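PDB 6M6T: 4-alpha-glucanotransferase from Streptococcus agalactiae, which is an amylomaltase, or disproportionating enzyme, a glucanotransferase of the TIM-barrel clan. Local coordinates for residues Pro243-Gly248 with Tyr304-Gly309. Numbering follows the deposited sequence.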
loop_
_atom_site.group_PDB
_atom_site.type_symbol
_atom_site.label_atom_id
_atom_site.label_comp_id
_atom_site.label_asym_id
_atom_site.label_seq_id
_atom_site.Cartn_x
_atom_site.Cartn_y
_atom_site.Cartn_z
ATOM N N PRO A 243 5.263 -14.551 17.776
ATOM C CA PRO A 243 3.960 -15.008 17.271
ATOM C C PRO A 243 3.721 -16.493 17.538
ATOM O O PRO A 243 4.544 -17.343 17.183
ATOM C CB PRO A 243 4.042 -14.707 15.768
ATOM C CG PRO A 243 5.169 -13.752 15.630
ATOM C CD PRO A 243 6.130 -14.046 16.702
ATOM N N LEU A 244 2.577 -16.793 18.175
ATOM C CA LEU A 244 2.132 -18.179 18.329
ATOM C C LEU A 244 1.825 -18.794 16.973
ATOM O O LEU A 244 2.328 -19.877 16.642
ATOM C CB LEU A 244 0.892 -18.253 19.225
ATOM C CG LEU A 244 0.941 -17.795 20.683
ATOM C CD1 LEU A 244 -0.372 -18.128 21.419
ATOM C CD2 LEU A 244 2.168 -18.386 21.375
ATOM N N ALA A 245 0.988 -18.111 16.189
ATOM C CA ALA A 245 0.689 -18.426 14.804
ATOM C C ALA A 245 0.994 -17.219 13.918
ATOM O O ALA A 245 0.945 -16.067 14.371
ATOM C CB ALA A 245 -0.757 -18.818 14.663
ATOM N N ILE A 246 1.317 -17.477 12.650
ATOM C CA ILE A 246 1.573 -16.415 11.688
ATOM C C ILE A 246 0.532 -16.461 10.563
ATOM O O ILE A 246 -0.266 -17.403 10.437
ATOM C CB ILE A 246 3.009 -16.457 11.106
ATOM C CG1 ILE A 246 3.287 -17.790 10.413
ATOM C CG2 ILE A 246 4.050 -16.133 12.183
ATOM C CD1 ILE A 246 4.407 -17.713 9.407
ATOM N N ALA A 247 0.572 -15.416 9.733
ATOM C CA ALA A 247 -0.399 -15.200 8.672
ATOM C C ALA A 247 0.085 -15.743 7.333
ATOM O O ALA A 247 1.282 -15.821 7.053
ATOM C CB ALA A 247 -0.714 -13.714 8.543
ATOM N N GLY A 248 -0.871 -16.124 6.504
ATOM C CA GLY A 248 -0.580 -16.584 5.169
ATOM C C GLY A 248 -1.837 -16.982 4.421
ATOM O O GLY A 248 -2.945 -16.500 4.693
ATOM N N TYR A 304 -9.652 -16.188 8.187
ATOM C CA TYR A 304 -8.235 -16.037 7.858
ATOM C C TYR A 304 -7.486 -17.353 8.044
ATOM O O TYR A 304 -7.865 -18.210 8.852
ATOM C CB TYR A 304 -7.547 -14.947 8.692
ATOM C CG TYR A 304 -7.504 -15.279 10.151
ATOM C CD1 TYR A 304 -8.615 -15.051 10.951
ATOM C CD2 TYR A 304 -6.379 -15.852 10.732
ATOM C CE1 TYR A 304 -8.612 -15.366 12.288
ATOM C CE2 TYR A 304 -6.373 -16.182 12.082
ATOM C CZ TYR A 304 -7.492 -15.922 12.850
ATOM O OH TYR A 304 -7.545 -16.215 14.182
ATOM N N TRP A 305 -6.412 -17.502 7.279
ATOM C CA TRP A 305 -5.578 -18.693 7.331
ATOM C C TRP A 305 -4.471 -18.497 8.362
ATOM O O TRP A 305 -3.767 -17.484 8.335
ATOM C CB TRP A 305 -4.989 -18.972 5.954
ATOM C CG TRP A 305 -4.123 -20.167 5.912
ATOM C CD1 TRP A 305 -2.763 -20.196 6.002
ATOM C CD2 TRP A 305 -4.548 -21.524 5.758
ATOM N NE1 TRP A 305 -2.316 -21.488 5.906
ATOM C CE2 TRP A 305 -3.392 -22.323 5.755
ATOM C CE3 TRP A 305 -5.795 -22.140 5.622
ATOM C CZ2 TRP A 305 -3.444 -23.704 5.621
ATOM C CZ3 TRP A 305 -5.845 -23.511 5.489
ATOM C CH2 TRP A 305 -4.677 -24.280 5.488
ATOM N N GLU A 306 -4.320 -19.476 9.260
ATOM C CA GLU A 306 -3.494 -19.352 10.458
ATOM C C GLU A 306 -2.446 -20.468 10.472
ATOM O O GLU A 306 -2.717 -21.580 10.940
ATOM C CB GLU A 306 -4.368 -19.386 11.713
ATOM C CG GLU A 306 -3.644 -18.997 13.012
ATOM C CD GLU A 306 -4.378 -19.437 14.300
ATOM O OE1 GLU A 306 -4.195 -20.598 14.738
ATOM O OE2 GLU A 306 -5.119 -18.621 14.905
ATOM N N ILE A 307 -1.243 -20.168 9.977
ATOM C CA ILE A 307 -0.135 -21.112 10.079
ATOM C C ILE A 307 0.323 -21.175 11.528
ATOM O O ILE A 307 0.555 -20.142 12.162
ATOM C CB ILE A 307 1.027 -20.683 9.170
ATOM C CG1 ILE A 307 0.548 -20.464 7.726
ATOM C CG2 ILE A 307 2.156 -21.703 9.257
ATOM C CD1 ILE A 307 1.019 -19.164 7.089
ATOM N N ARG A 308 0.455 -22.382 12.065
ATOM C CA ARG A 308 0.969 -22.483 13.423
ATOM C C ARG A 308 2.482 -22.264 13.425
ATOM O O ARG A 308 3.118 -22.133 12.374
ATOM C CB ARG A 308 0.626 -23.838 14.026
ATOM C CG ARG A 308 0.993 -24.985 13.120
ATOM C CD ARG A 308 0.376 -26.293 13.589
ATOM N NE ARG A 308 0.219 -27.209 12.465
ATOM C CZ ARG A 308 -0.913 -27.377 11.786
ATOM N NH1 ARG A 308 -2.010 -26.707 12.131
ATOM N NH2 ARG A 308 -0.951 -28.223 10.760
ATOM N N GLY A 309 3.065 -22.214 14.628
ATOM C CA GLY A 309 4.509 -22.318 14.757
ATOM C C GLY A 309 4.896 -23.703 14.284
ATOM O O GLY A 309 4.007 -24.462 13.896
HETATM O O HOH W 1 -4.390 -15.021 6.260
#
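Ile246 holds CG1 in the crowded position between its backbone N and carbonyl carbon (chi1 59°), whereas Ile307 sets CG1 beside its own N and anti to the carbonyl carbon (chi1 -53°). With these torsions the two side chains cross obliquely on one face of the sheet, with Ile246 CG1 lying 3.9 Å from Ile307 CB. Beyond that crossing, Ile307 CD1 reaches along the neighbouring strand to within 3.6 Å of Gly248 CA.

Beneath the isoleucines the backbones form an antiparallel hydrogen-bonded pair. Ile246 N donates to Ile307 O at 2.8 Å, in the carbonyl plane and fairly straight (148° at the hydrogen); the return bond from Ile307 N to Ile246 O is weak and more bent. Past the pair, a water donates to Gly248 O (2.6 Å) and, at longer range, to Trp305 O (3.3 Å), bridging the strands.

On the face opposite the isoleucines, Glu306 CG, anti to its backbone N, lies against Ala245 CB, while its carboxylate makes a salt bridge with Lys236. Leu260 of strand 259-264 touches both isoleucines. With strand 319-321 completing the order, this is the central pairing of a four-stranded antiparallel sheet, separate from the parallel barrel strands, with the side chain of Ile246 about 7 Å from a bound AC1.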